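Local coordinates for oxidoreductase (Bordetella pertussis, PDB 3Q2K), which probably oxidises a UDP-linked N-acetylglucosaminuronic acid with NAD as cofactor, a step towards 2,3-diacetamido-2,3-dideoxy-D-mannuronic acid, at residues G171-V176 with I272-E277; W218-V223 with W249-M254; G243-R248 with G255-T260; L349-A354 with I365-D370. All coordinates share one frame; numbering follows the deposited sequence.

How the contacts relate
Contacts 1 and 3 are backbone pairings buried in the mixed sheet of the C-terminal alpha/beta domain. They share a boundary, because strand 173-181 lies beside strand 254-260, and both turn one face to the second subunit. Contacts 2 and 4 are only partly buried and lie at the end and edge of the same sheet, partly within it. Contact 2 sets a helix end against the turn of the hairpin paired in contact 3, mixing backbone bonds, ring faces and a water. Contact 4 packs helix 342-361 on the C-terminal tail without any hydrogen bond across it. Arg250 NH1 links the two, bonding to Leu367 O. Within one domain, chemistry thus changes with place in the sheet.

Contact 1 (G171-V176 with I272-E277); sequences GRIYMV and ITILGE
Tyr174 lies beside Gly276 and Glu277, its ring oblique to their backbone, and the carbonyl oxygen of Arg172 sits 3.6 Å over the centre of one ring face. With CG beside the backbone N (chi1 -58°), the ring is carried back toward the second strand, and its OH comes 3.2 Å from Glu277 CB. The Glu277 carboxylate is turned 36° from the ring plane. This ring accompanies a classic beta bulge between the antiparallel strands 173-181 and 269-276. Tyr174 and Met175 both face Leu275, whose O accepts from Tyr174 N at 2.8 Å and from Met175 N at 3.2 Å, with both donors in the carbonyl plane. Beyond the bulge the register is regular again, Leu275 N bonding to Met175 O. On the other side of it, Glu277 N reaches Arg172 O at 3.1 Å, so the oxygen above the ring is also a hydrogen-bond acceptor.

The two sheet faces have different neighbours. Ile173, Val176 and Ile274 lie on the face where Ile274 meets Val161 and Ile165 of helix 156-166. Met175 and Leu275 run side by side on the other, against Gly243 and Phe181 of the second subunit. The first of these faces is tightest where Ile173 CD1 touches Ile274 CG2, 3.6 Å away.

Contact 2 (W218-V223 with W249-M254); sequences WLVGPV and WRHGAM
The indole of Trp249 is held between two valines by CH-pi contacts, one on each face. Val220 CG1 stands over the five-membered ring, 3.5 Å from its centroid and 16° off the normal; Val223 CG2 covers the opposite face at 4.0 Å, farther toward the rim. Val220 meets the ring with CG1 because that methyl is anti to its backbone N (chi1 177°). Near the ring plane, Gly221 O lies 3.1 Å from Trp249 CD1, while the indole N-H bonds to Leu216 O, one turn before Val220 in helix 210-220.

The backbones meet where Val223 and Trp249 form an antiparallel non-hydrogen-bonded pair whose side chains diverge. Two direct hydrogen bonds join the segments. His251 NE2 donates to Val220 O at 2.9 Å; the acceptor lies in the imidazole plane, but the nitrogen stands 38° out of the carbonyl plane, away from the lone pairs. Arg250 N donates to Pro222 O over 3.0 Å.

A water adds a third link, donating to Pro222 O and accepting from His251 N at 3.0 Å. The Arg250 guanidinium passes Pro222 CB at its edge, and NH1 bonds to Leu367 O.

The contact thus joins the end of helix 210-220 to the type I turn Trp249-Gly252 of a beta hairpin. Because His251 NE2 donates while its ND1 accepts from Ala253 N, the ring is consistent with the neutral form protonated at NE2; the two bonds would help to set its rotation, though the one at ND1 is weak.

Contact 3 (G243-R248 with G255-T260); sequences GVAALR and GSINVT
Leu247 and Ile257 lose much surface to each other's strand in this beta hairpin, and so does Gly255, the direct cross-strand partner of Leu247. The two form a hydrogen-bonded antiparallel pair, Leu247 N donating to Gly255 O at 2.7 Å. Leu247 folds over the neighbouring strand, bringing CD1 to 3.7 Å from Ser256 CA.

Ile257 pairs with Ala245 through two bonds, both 3.0 Å, Ala245 N to Ile257 O and Ile257 N to Ala245 O. Its chi1 of 179° sends CG1 anti to the backbone N and leaves CG2 to press on Ala245 CB at 3.4 Å, tighter than usual for two carbons. On this face Leu247 and Ile257 continue to Leu216 and Val213 of helix 210-220.

Val244, Ser256 and Asn258 occupy the other face, where Val244 CG2 comes 3.1 Å from Asn258 OD1. Asn258 ND2 reaches Ser256 OG at 3.3 Å and also bonds to Asn179 OD1. Ser256 OG meets both Ser256 OG and Asn258 OD1 of the second subunit, and Asn258 OD1 meets Ser256 OG there.

The hairpin is therefore two-sided: an apolar face packs on a helix within the chain, and a face bearing small polar groups shares their bonds between its own chain and the second subunit.

Contact 4 (L349-A354 with I365-D370); sequences LALLTA and IPLPLD
Ala350 begins the contact, its O 3.6 Å from Leu369 CD1 and its CB at 4.0 Å from the same methyl. Here helix 342-361 covers the C-terminal tail, which supplies 365-366, the outermost strand at one edge of the mixed sheet. Trp129 of helix 129-142 touches Ala350, Thr353 and Leu369.

At Leu351 the CA–CB bond starts away from the tail, yet CD2 turns back to meet Leu367 CD1 at 3.7 Å, the two side chains crossing at about a right angle. Leu351 also reaches Val223 and Leu216, joining this layer to the sheet and to helix 210-220.

Thr353 offers carbon to the tail and oxygen to its own helix. With chi1 at -59° its OG1 lies beside the backbone N and donates to Leu349 O at 2.8 Å; the amide N of Thr353 bonds to that oxygen too, from the opposite face of the carbonyl plane. CB is left 3.7 Å from Leu369 CD1.

Ala354 closes the walk, its CB against Ile365 CG2 at 3.6 Å and Leu367 CD2 at 4.2 Å, and its O 3.5 Å from Ile365 CG1.

Ile365, Leu367 and Leu369 thus turn toward the helix, alternating with Pro366 and Pro368, the latter after a cis peptide. No hydrogen bond joins the segments; Asp370 instead forms a salt bridge with Arg360 of the third subunit. The interface therefore rests on van der Waals contact between apolar side chains, with Ala350 O and Ala354 O touching methyl or methylene carbons.

Contact 1 (G171-V176 with I272-E277)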
loop_
_atom_site.group_PDB
_atom_site.type_symbol
_atom_site.label_atom_id
_atom_site.label_comp_id
_atom_site.label_asym_id
_atom_site.label_seq_id
_atom_site.Cartn_x
_atom_site.Cartn_y
_atom_site.Cartn_z
ATOM N N GLY C 171 18.170 -28.367 17.128
ATOM C CA GLY C 171 17.639 -28.626 15.793
ATOM C C GLY C 171 17.065 -27.340 15.227
ATOM O O GLY C 171 17.411 -26.223 15.627
ATOM N N ARG C 172 16.125 -27.506 14.303
ATOM C CA ARG C 172 15.402 -26.398 13.686
ATOM C C ARG C 172 14.761 -25.587 14.807
ATOM O O ARG C 172 13.983 -26.160 15.562
ATOM C CB ARG C 172 14.307 -27.014 12.815
ATOM C CG ARG C 172 13.505 -26.066 11.948
ATOM C CD ARG C 172 14.487 -25.312 11.081
ATOM N NE ARG C 172 13.786 -24.266 10.351
ATOM C CZ ARG C 172 12.916 -24.528 9.383
ATOM N NH1 ARG C 172 12.337 -23.532 8.724
ATOM N NH2 ARG C 172 12.635 -25.791 9.097
ATOM N N ILE C 173 15.105 -24.312 14.956
ATOM C CA ILE C 173 14.488 -23.397 15.912
ATOM C C ILE C 173 13.113 -22.911 15.465
ATOM O O ILE C 173 12.923 -22.446 14.345
ATOM C CB ILE C 173 15.416 -22.207 16.148
ATOM C CG1 ILE C 173 16.743 -22.777 16.641
ATOM C CG2 ILE C 173 14.839 -21.225 17.160
ATOM C CD1 ILE C 173 17.024 -22.310 18.022
ATOM N N TYR C 174 12.108 -23.003 16.326
ATOM C CA TYR C 174 10.777 -22.637 15.850
ATOM C C TYR C 174 10.200 -21.368 16.454
ATOM O O TYR C 174 9.520 -20.615 15.765
ATOM C CB TYR C 174 9.765 -23.710 16.232
ATOM C CG TYR C 174 10.092 -25.081 15.698
ATOM C CD1 TYR C 174 10.411 -25.251 14.359
ATOM C CD2 TYR C 174 10.051 -26.190 16.533
ATOM C CE1 TYR C 174 10.696 -26.515 13.876
ATOM C CE2 TYR C 174 10.314 -27.455 16.048
ATOM C CZ TYR C 174 10.628 -27.612 14.715
ATOM O OH TYR C 174 10.933 -28.864 14.222
ATOM N N MET C 175 10.363 -21.180 17.758
ATOM C CA MET C 175 9.576 -20.147 18.421
ATOM C C MET C 175 10.442 -19.473 19.474
ATOM O O MET C 175 11.210 -20.128 20.179
ATOM C CB MET C 175 8.280 -20.738 18.995
ATOM C CG MET C 175 7.638 -19.972 20.151
ATOM S SD MET C 175 6.880 -18.448 19.530
ATOM C CE MET C 175 5.877 -19.062 18.177
ATOM N N VAL C 176 10.404 -18.148 19.501
ATOM C CA VAL C 176 11.249 -17.413 20.435
ATOM C C VAL C 176 10.437 -16.302 21.075
ATOM O O VAL C 176 9.831 -15.510 20.354
ATOM C CB VAL C 176 12.465 -16.745 19.775
ATOM C CG1 VAL C 176 13.254 -15.998 20.831
ATOM C CG2 VAL C 176 13.367 -17.778 19.141
ATOM N N ILE C 272 13.966 -14.925 28.140
ATOM C CA ILE C 272 14.008 -15.498 26.801
ATOM C C ILE C 272 13.663 -16.983 26.815
ATOM O O ILE C 272 14.109 -17.754 27.664
ATOM C CB ILE C 272 15.307 -15.245 26.019
ATOM C CG1 ILE C 272 15.173 -15.847 24.618
ATOM C CG2 ILE C 272 16.529 -15.829 26.717
ATOM C CD1 ILE C 272 15.969 -15.054 23.590
ATOM N N THR C 273 12.781 -17.378 25.908
ATOM C CA THR C 273 12.390 -18.774 25.783
ATOM C C THR C 273 12.671 -19.138 24.333
ATOM O O THR C 273 12.214 -18.415 23.442
ATOM C CB THR C 273 10.869 -18.868 25.883
ATOM O OG1 THR C 273 10.496 -18.647 27.244
ATOM C CG2 THR C 273 10.418 -20.253 25.510
ATOM N N ILE C 274 13.442 -20.199 24.109
ATOM C CA ILE C 274 13.678 -20.678 22.757
ATOM C C ILE C 274 13.136 -22.087 22.600
ATOM O O ILE C 274 13.514 -22.966 23.369
ATOM C CB ILE C 274 15.176 -20.621 22.423
ATOM C CG1 ILE C 274 15.639 -19.167 22.473
ATOM C CG2 ILE C 274 15.476 -21.125 21.013
ATOM C CD1 ILE C 274 17.147 -19.078 22.618
ATOM N N LEU C 275 12.278 -22.305 21.611
ATOM C CA LEU C 275 11.693 -23.629 21.411
ATOM C C LEU C 275 12.156 -24.214 20.086
ATOM O O LEU C 275 12.000 -23.534 19.082
ATOM C CB LEU C 275 10.168 -23.524 21.353
ATOM C CG LEU C 275 9.604 -22.960 22.659
ATOM C CD1 LEU C 275 8.085 -22.956 22.693
ATOM C CD2 LEU C 275 10.123 -23.872 23.766
ATOM N N GLY C 276 12.713 -25.422 20.075
ATOM C CA GLY C 276 13.060 -26.134 18.851
ATOM C C GLY C 276 12.675 -27.598 18.739
ATOM O O GLY C 276 11.972 -28.169 19.572
ATOM N N GLU C 277 13.084 -28.219 17.642
ATOM C CA GLU C 277 12.713 -29.598 17.351
ATOM C C GLU C 277 13.177 -30.560 18.441
ATOM O O GLU C 277 12.436 -31.470 18.805
ATOM C CB GLU C 277 13.383 -29.986 16.038
ATOM C CG GLU C 277 12.925 -31.293 15.435
ATOM C CD GLU C 277 13.941 -31.717 14.393
ATOM O OE1 GLU C 277 14.650 -30.835 13.857
ATOM O OE2 GLU C 277 14.035 -32.935 14.132
#

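Contact 2 (W218-V223 with W249-M254)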
loop_
_atom_site.group_PDB
_atom_site.type_symbol
_atom_site.label_atom_id
_atom_site.label_comp_id
_atom_site.label_asym_id
_atom_site.label_seq_id
_atom_site.Cartn_x
_atom_site.Cartn_y
_atom_site.Cartn_z
ATOM N N TRP C 218 22.051 -12.033 17.938
ATOM C CA TRP C 218 23.176 -12.704 18.576
ATOM C C TRP C 218 22.913 -14.175 18.891
ATOM O O TRP C 218 23.745 -15.036 18.603
ATOM C CB TRP C 218 23.544 -11.955 19.857
ATOM C CG TRP C 218 24.753 -12.549 20.498
ATOM C CD1 TRP C 218 26.007 -12.618 19.965
ATOM C CD2 TRP C 218 24.828 -13.169 21.789
ATOM N NE1 TRP C 218 26.853 -13.253 20.838
ATOM C CE2 TRP C 218 26.155 -13.610 21.960
ATOM C CE3 TRP C 218 23.905 -13.386 22.818
ATOM C CZ2 TRP C 218 26.592 -14.234 23.126
ATOM C CZ3 TRP C 218 24.343 -13.991 23.986
ATOM C CH2 TRP C 218 25.665 -14.435 24.115
ATOM N N LEU C 219 21.742 -14.495 19.429
ATOM C CA LEU C 219 21.515 -15.867 19.869
ATOM C C LEU C 219 20.902 -16.737 18.781
ATOM O O LEU C 219 21.339 -17.866 18.543
ATOM C CB LEU C 219 20.597 -15.917 21.094
ATOM C CG LEU C 219 21.264 -15.715 22.454
ATOM C CD1 LEU C 219 20.217 -15.763 23.560
ATOM C CD2 LEU C 219 22.294 -16.803 22.694
ATOM N N VAL C 220 19.853 -16.208 18.157
ATOM C CA VAL C 220 18.958 -17.009 17.328
ATOM C C VAL C 220 19.265 -16.958 15.828
ATOM O O VAL C 220 19.004 -17.908 15.088
ATOM C CB VAL C 220 17.484 -16.609 17.589
ATOM C CG1 VAL C 220 16.552 -17.389 16.669
ATOM C CG2 VAL C 220 17.103 -16.798 19.073
ATOM N N GLY C 221 19.841 -15.850 15.374
ATOM C CA GLY C 221 20.316 -15.749 13.993
ATOM C C GLY C 221 19.748 -14.513 13.321
ATOM O O GLY C 221 19.096 -13.700 13.970
ATOM N N PRO C 222 19.990 -14.335 12.017
ATOM C CA PRO C 222 19.527 -13.156 11.297
ATOM C C PRO C 222 18.015 -12.966 11.295
ATOM O O PRO C 222 17.289 -13.880 10.907
ATOM C CB PRO C 222 19.952 -13.453 9.857
ATOM C CG PRO C 222 21.176 -14.323 10.007
ATOM C CD PRO C 222 20.850 -15.202 11.189
ATOM N N VAL C 223 17.554 -11.780 11.677
ATOM C CA VAL C 223 16.146 -11.410 11.557
ATOM C C VAL C 223 15.766 -11.010 10.136
ATOM O O VAL C 223 16.470 -10.217 9.516
ATOM C CB VAL C 223 15.750 -10.327 12.588
ATOM C CG1 VAL C 223 14.299 -9.849 12.428
ATOM C CG2 VAL C 223 15.929 -10.899 13.982
ATOM N N TRP C 249 12.436 -14.946 11.574
ATOM C CA TRP C 249 13.870 -15.037 11.329
ATOM C C TRP C 249 14.047 -15.592 9.926
ATOM O O TRP C 249 13.098 -16.130 9.357
ATOM C CB TRP C 249 14.530 -15.998 12.328
ATOM C CG TRP C 249 14.968 -15.336 13.592
ATOM C CD1 TRP C 249 16.229 -14.887 13.882
ATOM C CD2 TRP C 249 14.164 -15.081 14.753
ATOM N NE1 TRP C 249 16.248 -14.339 15.143
ATOM C CE2 TRP C 249 14.992 -14.430 15.687
ATOM C CE3 TRP C 249 12.807 -15.251 15.056
ATOM C CZ2 TRP C 249 14.507 -13.991 16.919
ATOM C CZ3 TRP C 249 12.336 -14.839 16.294
ATOM C CH2 TRP C 249 13.192 -14.233 17.217
ATOM N N ARG C 250 15.256 -15.502 9.382
ATOM C CA ARG C 250 15.486 -15.899 7.988
ATOM C C ARG C 250 15.410 -17.419 7.906
ATOM O O ARG C 250 14.932 -17.961 6.913
ATOM C CB ARG C 250 16.869 -15.434 7.491
ATOM C CG ARG C 250 16.820 -13.978 7.042
ATOM C CD ARG C 250 18.031 -13.619 6.204
ATOM N NE ARG C 250 18.147 -12.178 6.400
ATOM C CZ ARG C 250 17.356 -11.328 5.755
ATOM N NH1 ARG C 250 17.471 -10.022 5.944
ATOM N NH2 ARG C 250 16.481 -11.801 4.875
ATOM N N HIS C 251 15.873 -18.093 8.954
ATOM C CA HIS C 251 15.749 -19.547 8.967
ATOM C C HIS C 251 14.314 -19.933 9.309
ATOM O O HIS C 251 13.983 -21.118 9.357
ATOM C CB HIS C 251 16.770 -20.188 9.916
ATOM C CG HIS C 251 16.669 -19.718 11.336
ATOM N ND1 HIS C 251 15.490 -19.725 12.048
ATOM C CD2 HIS C 251 17.600 -19.217 12.182
ATOM C CE1 HIS C 251 15.682 -19.196 13.242
ATOM N NE2 HIS C 251 16.971 -18.935 13.368
ATOM N N GLY C 252 13.423 -18.968 9.524
ATOM C CA GLY C 252 12.022 -19.400 9.629
ATOM C C GLY C 252 11.409 -19.405 11.020
ATOM O O GLY C 252 10.188 -19.421 11.133
ATOM N N ALA C 253 12.166 -19.369 12.113
ATOM C CA ALA C 253 11.468 -19.251 13.389
ATOM C C ALA C 253 10.716 -17.926 13.485
ATOM O O ALA C 253 10.992 -16.954 12.773
ATOM C CB ALA C 253 12.417 -19.437 14.543
ATOM N N MET C 254 9.705 -17.931 14.344
ATOM C CA MET C 254 8.926 -16.735 14.653
ATOM C C MET C 254 8.992 -16.427 16.140
ATOM O O MET C 254 9.285 -17.303 16.954
ATOM C CB MET C 254 7.456 -16.962 14.285
ATOM C CG MET C 254 7.237 -16.848 12.779
ATOM S SD MET C 254 5.916 -17.866 12.085
ATOM C CE MET C 254 6.557 -19.531 12.247
HETATM O O HOH W 1 17.830 -16.491 10.652
#

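Contact 3 (G243-R248 with G255-T260)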
loop_
_atom_site.group_PDB
_atom_site.type_symbol
_atom_site.label_atom_id
_atom_site.label_comp_id
_atom_site.label_asym_id
_atom_site.label_seq_id
_atom_site.Cartn_x
_atom_site.Cartn_y
_atom_site.Cartn_z
ATOM N N GLY C 243 5.727 -1.574 24.532
ATOM C CA GLY C 243 5.517 -2.076 23.185
ATOM C C GLY C 243 5.703 -3.565 23.012
ATOM O O GLY C 243 6.086 -4.302 23.922
ATOM N N VAL C 244 5.382 -3.984 21.795
ATOM C CA VAL C 244 5.512 -5.381 21.373
ATOM C C VAL C 244 6.018 -5.411 19.928
ATOM O O VAL C 244 5.575 -4.601 19.108
ATOM C CB VAL C 244 4.151 -6.115 21.520
ATOM C CG1 VAL C 244 3.085 -5.570 20.586
ATOM C CG2 VAL C 244 4.295 -7.576 21.138
ATOM N N ALA C 245 6.910 -6.344 19.607
ATOM C CA ALA C 245 7.309 -6.631 18.231
ATOM C C ALA C 245 7.081 -8.091 17.882
ATOM O O ALA C 245 7.470 -8.946 18.686
ATOM C CB ALA C 245 8.778 -6.290 17.980
ATOM N N ALA C 246 6.493 -8.340 16.708
ATOM C CA ALA C 246 6.368 -9.690 16.158
ATOM C C ALA C 246 7.589 -9.868 15.264
ATOM O O ALA C 246 7.948 -8.954 14.519
ATOM C CB ALA C 246 5.064 -9.832 15.344
ATOM N N LEU C 247 8.202 -11.048 15.295
ATOM C CA LEU C 247 9.414 -11.311 14.532
ATOM C C LEU C 247 9.322 -12.515 13.599
ATOM O O LEU C 247 8.667 -13.516 13.894
ATOM C CB LEU C 247 10.554 -11.588 15.518
ATOM C CG LEU C 247 10.456 -10.605 16.681
ATOM C CD1 LEU C 247 11.076 -11.196 17.927
ATOM C CD2 LEU C 247 11.157 -9.327 16.256
ATOM N N ARG C 248 10.047 -12.442 12.487
ATOM C CA ARG C 248 10.335 -13.666 11.740
ATOM C C ARG C 248 11.816 -13.784 11.397
ATOM O O ARG C 248 12.403 -12.807 10.943
ATOM C CB ARG C 248 9.547 -13.661 10.434
ATOM C CG ARG C 248 9.992 -14.792 9.500
ATOM C CD ARG C 248 9.036 -14.830 8.312
ATOM N NE ARG C 248 7.936 -15.758 8.565
ATOM C CZ ARG C 248 6.701 -15.662 8.082
ATOM N NH1 ARG C 248 5.799 -16.582 8.398
ATOM N NH2 ARG C 248 6.342 -14.660 7.292
ATOM N N GLY C 255 8.670 -15.197 16.525
ATOM C CA GLY C 255 8.431 -14.987 17.944
ATOM C C GLY C 255 8.049 -13.537 18.155
ATOM O O GLY C 255 7.622 -12.849 17.219
ATOM N N SER C 256 8.184 -13.140 19.415
ATOM C CA SER C 256 7.963 -11.761 19.846
ATOM C C SER C 256 8.830 -11.301 21.014
ATOM O O SER C 256 9.404 -12.088 21.782
ATOM C CB SER C 256 6.499 -11.541 20.222
ATOM O OG SER C 256 6.141 -12.355 21.325
ATOM N N ILE C 257 8.905 -9.977 21.091
ATOM C CA ILE C 257 9.583 -9.286 22.173
ATOM C C ILE C 257 8.558 -8.369 22.811
ATOM O O ILE C 257 7.926 -7.567 22.126
ATOM C CB ILE C 257 10.873 -8.571 21.735
ATOM C CG1 ILE C 257 11.494 -7.865 22.942
ATOM C CG2 ILE C 257 10.614 -7.640 20.538
ATOM C CD1 ILE C 257 12.869 -7.249 22.766
ATOM N N ASN C 258 8.361 -8.562 24.111
ATOM C CA ASN C 258 7.322 -7.844 24.838
ATOM C C ASN C 258 7.911 -6.958 25.927
ATOM O O ASN C 258 8.578 -7.402 26.855
ATOM C CB ASN C 258 6.292 -8.841 25.376
ATOM C CG ASN C 258 5.868 -9.852 24.315
ATOM O OD1 ASN C 258 5.059 -9.524 23.454
ATOM N ND2 ASN C 258 6.412 -11.065 24.330
ATOM N N VAL C 259 7.675 -5.657 25.815
ATOM C CA VAL C 259 8.429 -4.709 26.630
ATOM C C VAL C 259 7.519 -3.678 27.285
ATOM O O VAL C 259 6.677 -3.112 26.587
ATOM C CB VAL C 259 9.442 -3.967 25.736
ATOM C CG1 VAL C 259 10.185 -2.889 26.501
ATOM C CG2 VAL C 259 10.461 -4.961 25.176
ATOM N N THR C 260 7.662 -3.453 28.589
ATOM C CA THR C 260 7.061 -2.299 29.252
ATOM C C THR C 260 7.864 -1.857 30.468
ATOM O O THR C 260 8.490 -2.644 31.174
ATOM C CB THR C 260 5.595 -2.504 29.679
ATOM O OG1 THR C 260 5.072 -1.242 30.114
ATOM C CG2 THR C 260 5.495 -3.511 30.808
#

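Contact 4 (L349-A354 with I365-D370)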
loop_
_atom_site.group_PDB
_atom_site.type_symbol
_atom_site.label_atom_id
_atom_site.label_comp_id
_atom_site.label_asym_id
_atom_site.label_seq_id
_atom_site.Cartn_x
_atom_site.Cartn_y
_atom_site.Cartn_z
ATOM N N LEU C 349 21.115 -2.135 16.561
ATOM C CA LEU C 349 20.619 -0.811 16.177
ATOM C C LEU C 349 19.658 -0.945 14.998
ATOM O O LEU C 349 18.660 -0.238 14.926
ATOM C CB LEU C 349 21.745 0.144 15.771
ATOM C CG LEU C 349 21.268 1.559 15.412
ATOM C CD1 LEU C 349 20.399 2.119 16.534
ATOM C CD2 LEU C 349 22.435 2.538 15.213
ATOM N N ALA C 350 19.986 -1.821 14.054
ATOM C CA ALA C 350 19.113 -2.096 12.918
ATOM C C ALA C 350 17.738 -2.662 13.269
ATOM O O ALA C 350 16.748 -2.177 12.728
ATOM C CB ALA C 350 19.823 -2.966 11.878
ATOM N N LEU C 351 17.645 -3.671 14.134
ATOM C CA LEU C 351 16.354 -4.069 14.688
ATOM C C LEU C 351 15.592 -2.973 15.436
ATOM O O LEU C 351 14.371 -2.872 15.319
ATOM C CB LEU C 351 16.553 -5.206 15.689
ATOM C CG LEU C 351 16.828 -6.555 15.032
ATOM C CD1 LEU C 351 17.125 -7.561 16.124
ATOM C CD2 LEU C 351 15.550 -6.925 14.298
ATOM N N LEU C 352 16.277 -2.175 16.249
ATOM C CA LEU C 352 15.553 -1.128 16.965
ATOM C C LEU C 352 15.020 -0.202 15.893
ATOM O O LEU C 352 13.902 0.293 16.033
ATOM C CB LEU C 352 16.449 -0.298 17.903
ATOM C CG LEU C 352 17.163 -1.142 18.959
ATOM C CD1 LEU C 352 18.243 -0.321 19.652
ATOM C CD2 LEU C 352 16.143 -1.696 19.947
ATOM N N THR C 353 15.837 0.104 14.887
ATOM C CA THR C 353 15.377 1.050 13.870
ATOM C C THR C 353 14.141 0.460 13.188
ATOM O O THR C 353 13.118 1.118 12.986
ATOM C CB THR C 353 16.472 1.354 12.818
ATOM O OG1 THR C 353 17.621 1.892 13.474
ATOM C CG2 THR C 353 16.024 2.424 11.823
ATOM N N ALA C 354 14.222 -0.824 12.855
ATOM C CA ALA C 354 13.118 -1.488 12.164
ATOM C C ALA C 354 11.861 -1.491 13.039
ATOM O O ALA C 354 10.751 -1.150 12.610
ATOM C CB ALA C 354 13.537 -2.932 11.780
ATOM N N ILE C 365 8.518 -3.940 8.630
ATOM C CA ILE C 365 9.823 -3.433 8.190
ATOM C C ILE C 365 10.783 -4.627 8.047
ATOM O O ILE C 365 10.950 -5.400 8.987
ATOM C CB ILE C 365 10.418 -2.417 9.180
ATOM C CG1 ILE C 365 9.485 -1.222 9.381
ATOM C CG2 ILE C 365 11.847 -1.995 8.792
ATOM C CD1 ILE C 365 9.404 -0.416 8.103
ATOM N N PRO C 366 11.322 -4.877 6.839
ATOM C CA PRO C 366 12.217 -6.007 6.635
ATOM C C PRO C 366 13.679 -5.585 6.742
ATOM O O PRO C 366 13.994 -4.420 6.488
ATOM C CB PRO C 366 11.985 -6.342 5.166
ATOM C CG PRO C 366 11.704 -5.009 4.549
ATOM C CD PRO C 366 10.869 -4.292 5.565
ATOM N N LEU C 367 14.544 -6.536 7.080
ATOM C CA LEU C 367 15.995 -6.325 7.103
ATOM C C LEU C 367 16.698 -6.928 5.895
ATOM O O LEU C 367 16.139 -7.826 5.273
ATOM C CB LEU C 367 16.596 -7.060 8.298
ATOM C CG LEU C 367 15.999 -6.497 9.593
ATOM C CD1 LEU C 367 16.500 -7.305 10.771
ATOM C CD2 LEU C 367 16.463 -5.059 9.743
ATOM N N PRO C 368 17.929 -6.495 5.585
ATOM C CA PRO C 368 18.725 -5.463 6.235
ATOM C C PRO C 368 18.215 -4.117 5.741
ATOM O O PRO C 368 17.502 -4.089 4.749
ATOM C CB PRO C 368 20.134 -5.696 5.683
ATOM C CG PRO C 368 19.901 -6.324 4.328
ATOM C CD PRO C 368 18.564 -7.015 4.362
ATOM N N LEU C 369 18.516 -3.036 6.454
ATOM C CA LEU C 369 18.097 -1.693 6.083
ATOM C C LEU C 369 19.007 -1.087 5.012
ATOM O O LEU C 369 20.191 -1.392 4.900
ATOM C CB LEU C 369 18.155 -0.798 7.321
ATOM C CG LEU C 369 17.408 -1.349 8.534
ATOM C CD1 LEU C 369 17.599 -0.398 9.719
ATOM C CD2 LEU C 369 15.933 -1.539 8.139
ATOM N N ASP C 370 18.438 -0.239 4.167
ATOM C CA ASP C 370 19.270 0.596 3.310
ATOM C C ASP C 370 20.247 1.451 4.100
ATOM O O ASP C 370 19.928 1.906 5.203
ATOM C CB ASP C 370 18.313 1.579 2.643
ATOM C CG ASP C 370 17.481 0.909 1.579
ATOM O OD1 ASP C 370 17.950 -0.142 1.099
ATOM O OD2 ASP C 370 16.424 1.492 1.259
ATOM O OXT ASP C 370 21.334 1.694 3.576
#